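Local coordinates for CocE/NonD family hydrolase (Staphylococcus aureus subsp. aureus COL, PDB 3III), which is probably a serine hydrolase of the alpha/beta-hydrolase superfamily, related to cocaine esterase and X-Pro dipeptidyl-peptidases, though its natural substrate is not established, at residues V46-R60 against E144-W158. Sequence-based numbering, arbitrary orientation.
Sequences VEMRDGEKLYINIFR and EDYYEVIEWAANQSW
In the mixed sheet of this alpha/beta-hydrolase fold, the antiparallel hairpin of strands 36-47 and 53-60 meets helix 140-154, Val46 and Ile56 closing on Trp152 and the turn residue Arg49 on Glu148. The short axes of 53-60 and 144-154 cross at -59°, 10.5 Å apart. Val46 CG2 sits over one face of Trp152, 3.8 Å from the centroid of its six-membered ring, a CH-pi contact; Gln156 NE2 lies over the opposite face. Ile56 CD1 comes within 3.5 Å of Trp152 CZ3. Farther along, Trp158 presents one face to Ile58 CG2 and Arg60 CD; the Arg60 guanidinium pairs with Glu41. Met48 CE and Leu54 CD2 rest on Val149 CG2. At the turn, the syn lone pair of Glu148 OE2 takes Arg49 N (2.8 Å), while Arg49 NE (3.1 Å, 172°) forms a salt bridge to Glu148 OE2 from above the carboxylate plane. A bend at chi3 (-52°) helps bring the guanidinium edge to both acids, Arg49 NH2 making a second salt bridge to Glu144 OE1 (3.1 Å). Backbone N-H and guanidinium together probably favour ionised Glu148 and tie the turn to the helix by hydrogen bonding and charge, while two indoles pack the hairpin strands against helix and following loop.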
loop_
_atom_site.group_PDB
_atom_site.type_symbol
_atom_site.label_atom_id
_atom_site.label_comp_id
_atom_site.label_asym_id
_atom_site.label_seq_id
_atom_site.Cartn_x
_atom_site.Cartn_y
_atom_site.Cartn_z
ATOM N N VAL A 46 -27.710 8.838 -0.569
ATOM C CA VAL A 46 -27.829 8.442 -1.966
ATOM C C VAL A 46 -28.426 7.040 -1.987
ATOM O O VAL A 46 -28.013 6.136 -1.222
ATOM C CB VAL A 46 -26.458 8.419 -2.677
ATOM C CG1 VAL A 46 -26.605 7.967 -4.137
ATOM C CG2 VAL A 46 -25.798 9.735 -2.615
ATOM N N GLU A 47 -29.402 6.823 -2.847
ATOM C CA GLU A 47 -30.121 5.531 -2.835
ATOM C C GLU A 47 -29.549 4.607 -3.900
ATOM O O GLU A 47 -29.479 4.998 -5.070
ATOM C CB GLU A 47 -31.635 5.734 -3.050
ATOM C CG GLU A 47 -32.434 4.483 -2.822
ATOM C CD GLU A 47 -33.905 4.686 -3.016
ATOM O OE1 GLU A 47 -34.363 5.798 -2.834
ATOM O OE2 GLU A 47 -34.616 3.719 -3.304
HETATM N N MSE A 48 -29.158 3.391 -3.488
HETATM C CA MSE A 48 -28.637 2.374 -4.378
HETATM C C MSE A 48 -29.753 1.691 -5.173
HETATM O O MSE A 48 -30.963 1.780 -4.825
HETATM C CB MSE A 48 -27.851 1.326 -3.602
HETATM C CG MSE A 48 -26.766 1.852 -2.698
HETATM SE SE MSE A 48 -25.306 2.718 -3.700
HETATM C CE MSE A 48 -26.071 4.597 -3.773
ATOM N N ARG A 49 -29.354 0.934 -6.193
ATOM C CA ARG A 49 -30.336 0.235 -7.055
ATOM C C ARG A 49 -31.230 -0.678 -6.237
ATOM O O ARG A 49 -32.389 -0.788 -6.530
ATOM C CB ARG A 49 -29.671 -0.603 -8.147
ATOM C CG ARG A 49 -29.269 0.184 -9.438
ATOM C CD ARG A 49 -28.151 -0.560 -10.216
ATOM N NE ARG A 49 -27.026 -0.868 -9.328
ATOM C CZ ARG A 49 -26.221 -1.928 -9.425
ATOM N NH1 ARG A 49 -26.368 -2.811 -10.418
ATOM N NH2 ARG A 49 -25.279 -2.116 -8.516
ATOM N N ASP A 50 -30.709 -1.303 -5.196
ATOM C CA ASP A 50 -31.546 -2.170 -4.356
ATOM C C ASP A 50 -32.371 -1.464 -3.265
ATOM O O ASP A 50 -33.060 -2.139 -2.497
ATOM C CB ASP A 50 -30.731 -3.303 -3.738
ATOM C CG ASP A 50 -29.799 -2.842 -2.642
ATOM O OD1 ASP A 50 -29.679 -1.644 -2.343
ATOM O OD2 ASP A 50 -29.155 -3.718 -2.063
ATOM N N GLY A 51 -32.315 -0.130 -3.215
ATOM C CA GLY A 51 -33.036 0.660 -2.208
ATOM C C GLY A 51 -32.199 1.013 -0.994
ATOM O O GLY A 51 -32.589 1.841 -0.215
ATOM N N GLU A 52 -31.039 0.403 -0.809
ATOM C CA GLU A 52 -30.192 0.769 0.325
ATOM C C GLU A 52 -29.779 2.241 0.243
ATOM O O GLU A 52 -29.414 2.756 -0.839
ATOM C CB GLU A 52 -28.951 -0.118 0.414
ATOM C CG GLU A 52 -28.016 0.187 1.666
ATOM C CD GLU A 52 -28.538 -0.477 2.955
ATOM O OE1 GLU A 52 -29.580 -1.168 2.899
ATOM O OE2 GLU A 52 -27.892 -0.331 4.002
ATOM N N LYS A 53 -29.803 2.908 1.399
ATOM C CA LYS A 53 -29.293 4.266 1.492
ATOM C C LYS A 53 -27.856 4.329 1.975
ATOM O O LYS A 53 -27.513 3.700 2.944
ATOM C CB LYS A 53 -30.223 5.100 2.378
ATOM C CG LYS A 53 -31.483 5.573 1.586
ATOM C CD LYS A 53 -32.428 6.293 2.501
ATOM C CE LYS A 53 -33.592 6.912 1.737
ATOM N NZ LYS A 53 -34.741 7.152 2.670
ATOM N N LEU A 54 -27.017 5.088 1.290
ATOM C CA LEU A 54 -25.670 5.391 1.760
ATOM C C LEU A 54 -25.659 6.833 2.237
ATOM O O LEU A 54 -26.311 7.718 1.612
ATOM C CB LEU A 54 -24.627 5.222 0.652
ATOM C CG LEU A 54 -23.890 3.893 0.618
ATOM C CD1 LEU A 54 -24.819 2.700 0.699
ATOM C CD2 LEU A 54 -22.944 3.839 -0.563
ATOM N N TYR A 55 -24.944 7.062 3.320
ATOM C CA TYR A 55 -24.857 8.361 3.965
ATOM C C TYR A 55 -23.592 9.095 3.620
ATOM O O TYR A 55 -22.511 8.520 3.588
ATOM C CB TYR A 55 -25.043 8.248 5.487
ATOM C CG TYR A 55 -26.446 7.761 5.805
ATOM C CD1 TYR A 55 -27.446 8.648 6.187
ATOM C CD2 TYR A 55 -26.760 6.414 5.694
ATOM C CE1 TYR A 55 -28.754 8.189 6.427
ATOM C CE2 TYR A 55 -28.027 5.967 5.902
ATOM C CZ TYR A 55 -29.017 6.851 6.273
ATOM O OH TYR A 55 -30.253 6.367 6.539
ATOM N N ILE A 56 -23.729 10.385 3.370
ATOM C CA ILE A 56 -22.567 11.232 2.948
ATOM C C ILE A 56 -22.558 12.585 3.638
ATOM O O ILE A 56 -23.569 13.036 4.200
ATOM C CB ILE A 56 -22.584 11.509 1.396
ATOM C CG1 ILE A 56 -23.795 12.363 0.997
ATOM C CG2 ILE A 56 -22.704 10.204 0.639
ATOM C CD1 ILE A 56 -23.887 12.722 -0.570
ATOM N N ASN A 57 -21.407 13.252 3.553
ATOM C CA ASN A 57 -21.301 14.678 3.797
ATOM C C ASN A 57 -20.812 15.357 2.531
ATOM O O ASN A 57 -19.988 14.811 1.805
ATOM C CB ASN A 57 -20.270 14.954 4.886
ATOM C CG ASN A 57 -20.630 14.323 6.211
ATOM O OD1 ASN A 57 -21.804 14.248 6.582
ATOM N ND2 ASN A 57 -19.614 13.954 6.972
ATOM N N ILE A 58 -21.288 16.569 2.301
ATOM C CA ILE A 58 -20.860 17.381 1.182
ATOM C C ILE A 58 -20.318 18.723 1.697
ATOM O O ILE A 58 -21.026 19.469 2.353
ATOM C CB ILE A 58 -22.046 17.734 0.248
ATOM C CG1 ILE A 58 -22.773 16.488 -0.291
ATOM C CG2 ILE A 58 -21.581 18.660 -0.917
ATOM C CD1 ILE A 58 -24.206 16.795 -0.913
ATOM N N PHE A 59 -19.064 19.031 1.385
ATOM C CA PHE A 59 -18.493 20.331 1.702
ATOM C C PHE A 59 -18.357 21.083 0.400
ATOM O O PHE A 59 -17.747 20.554 -0.564
ATOM C CB PHE A 59 -17.095 20.133 2.269
ATOM C CG PHE A 59 -17.058 19.419 3.614
ATOM C CD1 PHE A 59 -17.043 20.139 4.769
ATOM C CD2 PHE A 59 -17.062 18.017 3.685
ATOM C CE1 PHE A 59 -17.012 19.481 6.008
ATOM C CE2 PHE A 59 -17.014 17.348 4.879
ATOM C CZ PHE A 59 -16.982 18.072 6.052
ATOM N N ARG A 60 -18.910 22.284 0.360
ATOM C CA ARG A 60 -18.914 23.068 -0.852
ATOM C C ARG A 60 -18.839 24.557 -0.613
ATOM O O ARG A 60 -19.185 25.032 0.460
ATOM C CB ARG A 60 -20.112 22.693 -1.711
ATOM C CG ARG A 60 -21.454 22.812 -1.036
ATOM C CD ARG A 60 -22.587 22.306 -1.948
ATOM N NE ARG A 60 -23.895 22.618 -1.351
ATOM C CZ ARG A 60 -24.497 23.801 -1.446
ATOM N NH1 ARG A 60 -23.957 24.797 -2.115
ATOM N NH2 ARG A 60 -25.651 24.003 -0.832
ATOM N N GLU A 144 -19.542 -1.301 -6.740
ATOM C CA GLU A 144 -20.804 -0.957 -7.434
ATOM C C GLU A 144 -21.557 0.170 -6.721
ATOM O O GLU A 144 -22.136 1.072 -7.381
ATOM C CB GLU A 144 -21.670 -2.195 -7.656
ATOM C CG GLU A 144 -21.052 -3.101 -8.733
ATOM C CD GLU A 144 -21.861 -4.339 -9.007
ATOM O OE1 GLU A 144 -23.063 -4.339 -8.640
ATOM O OE2 GLU A 144 -21.303 -5.289 -9.623
ATOM N N ASP A 145 -21.542 0.146 -5.382
ATOM C CA ASP A 145 -22.180 1.191 -4.595
ATOM C C ASP A 145 -21.461 2.534 -4.819
ATOM O O ASP A 145 -22.100 3.555 -5.020
ATOM C CB ASP A 145 -22.141 0.846 -3.105
ATOM C CG ASP A 145 -23.077 -0.300 -2.720
ATOM O OD1 ASP A 145 -24.014 -0.596 -3.471
ATOM O OD2 ASP A 145 -22.832 -0.896 -1.649
ATOM N N TYR A 146 -20.130 2.507 -4.773
ATOM C CA TYR A 146 -19.269 3.675 -5.026
ATOM C C TYR A 146 -19.547 4.280 -6.415
ATOM O O TYR A 146 -19.743 5.495 -6.569
ATOM C CB TYR A 146 -17.794 3.246 -4.874
ATOM C CG TYR A 146 -16.754 4.353 -4.588
ATOM C CD1 TYR A 146 -15.453 4.011 -4.247
ATOM C CD2 TYR A 146 -17.030 5.714 -4.748
ATOM C CE1 TYR A 146 -14.494 4.976 -3.997
ATOM C CE2 TYR A 146 -16.061 6.687 -4.510
ATOM C CZ TYR A 146 -14.793 6.300 -4.129
ATOM O OH TYR A 146 -13.820 7.223 -3.853
ATOM N N TYR A 147 -19.665 3.424 -7.417
ATOM C CA TYR A 147 -20.011 3.869 -8.737
ATOM C C TYR A 147 -21.319 4.660 -8.737
ATOM O O TYR A 147 -21.386 5.733 -9.366
ATOM C CB TYR A 147 -20.131 2.661 -9.635
ATOM C CG TYR A 147 -20.487 2.837 -11.105
ATOM C CD1 TYR A 147 -21.737 3.321 -11.533
ATOM C CD2 TYR A 147 -19.629 2.348 -12.069
ATOM C CE1 TYR A 147 -22.061 3.364 -12.902
ATOM C CE2 TYR A 147 -19.948 2.409 -13.431
ATOM C CZ TYR A 147 -21.142 2.901 -13.834
ATOM O OH TYR A 147 -21.410 2.927 -15.185
ATOM N N GLU A 148 -22.348 4.145 -8.046
ATOM C CA GLU A 148 -23.612 4.894 -7.981
ATOM C C GLU A 148 -23.452 6.312 -7.375
ATOM O O GLU A 148 -24.095 7.302 -7.850
ATOM C CB GLU A 148 -24.720 4.094 -7.262
ATOM C CG GLU A 148 -25.158 2.819 -7.963
ATOM C CD GLU A 148 -26.570 2.365 -7.596
ATOM O OE1 GLU A 148 -27.483 3.154 -7.884
ATOM O OE2 GLU A 148 -26.753 1.244 -7.042
ATOM N N VAL A 149 -22.612 6.439 -6.355
ATOM C CA VAL A 149 -22.435 7.710 -5.703
ATOM C C VAL A 149 -21.680 8.692 -6.634
ATOM O O VAL A 149 -22.009 9.904 -6.662
ATOM C CB VAL A 149 -21.769 7.584 -4.292
ATOM C CG1 VAL A 149 -21.664 8.952 -3.621
ATOM C CG2 VAL A 149 -22.599 6.583 -3.372
ATOM N N ILE A 150 -20.690 8.188 -7.383
ATOM C CA ILE A 150 -19.966 9.001 -8.372
ATOM C C ILE A 150 -20.925 9.571 -9.379
ATOM O O ILE A 150 -20.909 10.769 -9.652
ATOM C CB ILE A 150 -18.823 8.195 -9.087
ATOM C CG1 ILE A 150 -17.721 7.900 -8.079
ATOM C CG2 ILE A 150 -18.326 8.930 -10.322
ATOM C CD1 ILE A 150 -16.713 6.862 -8.529
ATOM N N GLU A 151 -21.782 8.716 -9.933
ATOM C CA GLU A 151 -22.716 9.130 -10.971
ATOM C C GLU A 151 -23.792 10.062 -10.437
ATOM O O GLU A 151 -24.216 10.965 -11.140
ATOM C CB GLU A 151 -23.297 7.904 -11.685
ATOM C CG GLU A 151 -22.212 7.109 -12.447
ATOM C CD GLU A 151 -21.396 7.978 -13.430
ATOM O OE1 GLU A 151 -22.037 8.552 -14.357
ATOM O OE2 GLU A 151 -20.146 8.101 -13.280
ATOM N N TRP A 152 -24.213 9.864 -9.193
ATOM C CA TRP A 152 -25.158 10.764 -8.540
ATOM C C TRP A 152 -24.567 12.185 -8.363
ATOM O O TRP A 152 -25.225 13.183 -8.681
ATOM C CB TRP A 152 -25.540 10.193 -7.189
ATOM C CG TRP A 152 -26.369 11.129 -6.348
ATOM C CD1 TRP A 152 -27.727 11.247 -6.347
ATOM C CD2 TRP A 152 -25.881 12.060 -5.408
ATOM N NE1 TRP A 152 -28.110 12.208 -5.447
ATOM C CE2 TRP A 152 -26.991 12.724 -4.863
ATOM C CE3 TRP A 152 -24.600 12.397 -4.954
ATOM C CZ2 TRP A 152 -26.860 13.711 -3.885
ATOM C CZ3 TRP A 152 -24.481 13.356 -3.975
ATOM C CH2 TRP A 152 -25.607 14.015 -3.466
ATOM N N ALA A 153 -23.328 12.237 -7.894
ATOM C CA ALA A 153 -22.593 13.460 -7.674
ATOM C C ALA A 153 -22.459 14.262 -8.950
ATOM O O ALA A 153 -22.552 15.467 -8.906
ATOM C CB ALA A 153 -21.186 13.146 -7.115
ATOM N N ALA A 154 -22.287 13.571 -10.082
ATOM C CA ALA A 154 -22.122 14.234 -11.357
ATOM C C ALA A 154 -23.354 14.986 -11.800
ATOM O O ALA A 154 -23.243 15.907 -12.583
ATOM C CB ALA A 154 -21.701 13.271 -12.437
ATOM N N ASN A 155 -24.505 14.648 -11.239
ATOM C CA ASN A 155 -25.738 15.269 -11.592
ATOM C C ASN A 155 -26.268 16.323 -10.602
ATOM O O ASN A 155 -27.358 16.823 -10.776
ATOM C CB ASN A 155 -26.801 14.177 -11.812
ATOM C CG ASN A 155 -26.622 13.469 -13.138
ATOM O OD1 ASN A 155 -26.641 12.238 -13.191
ATOM N ND2 ASN A 155 -26.341 14.222 -14.181
ATOM N N GLN A 156 -25.521 16.675 -9.591
ATOM C CA GLN A 156 -25.994 17.637 -8.622
ATOM C C GLN A 156 -25.747 19.092 -9.051
ATOM O O GLN A 156 -24.858 19.407 -9.816
ATOM C CB GLN A 156 -25.341 17.383 -7.274
ATOM C CG GLN A 156 -25.676 16.033 -6.678
ATOM C CD GLN A 156 -27.125 15.665 -6.796
ATOM O OE1 GLN A 156 -27.991 16.347 -6.227
ATOM N NE2 GLN A 156 -27.416 14.605 -7.582
ATOM N N SER A 157 -26.516 19.985 -8.467
ATOM C CA SER A 157 -26.517 21.391 -8.873
ATOM C C SER A 157 -25.123 22.031 -8.711
ATOM O O SER A 157 -24.741 22.931 -9.488
ATOM C CB SER A 157 -27.601 22.137 -8.077
ATOM O OG SER A 157 -27.235 22.152 -6.693
ATOM N N TRP A 158 -24.367 21.584 -7.721
ATOM C CA TRP A 158 -23.040 22.136 -7.449
ATOM C C TRP A 158 -21.903 21.444 -8.206
ATOM O O TRP A 158 -20.726 21.729 -7.941
ATOM C CB TRP A 158 -22.744 22.125 -5.936
ATOM C CG TRP A 158 -23.325 20.879 -5.194
ATOM C CD1 TRP A 158 -24.444 20.835 -4.438
ATOM C CD2 TRP A 158 -22.822 19.539 -5.239
ATOM N NE1 TRP A 158 -24.655 19.558 -3.966
ATOM C CE2 TRP A 158 -23.678 18.742 -4.449
ATOM C CE3 TRP A 158 -21.726 18.937 -5.858
ATOM C CZ2 TRP A 158 -23.476 17.386 -4.270
ATOM C CZ3 TRP A 158 -21.517 17.590 -5.674
ATOM C CH2 TRP A 158 -22.385 16.827 -4.865
HETATM O O HOH W 1 -29.986 3.766 -7.492
HETATM O O HOH W 2 -25.340 -0.543 -5.795
#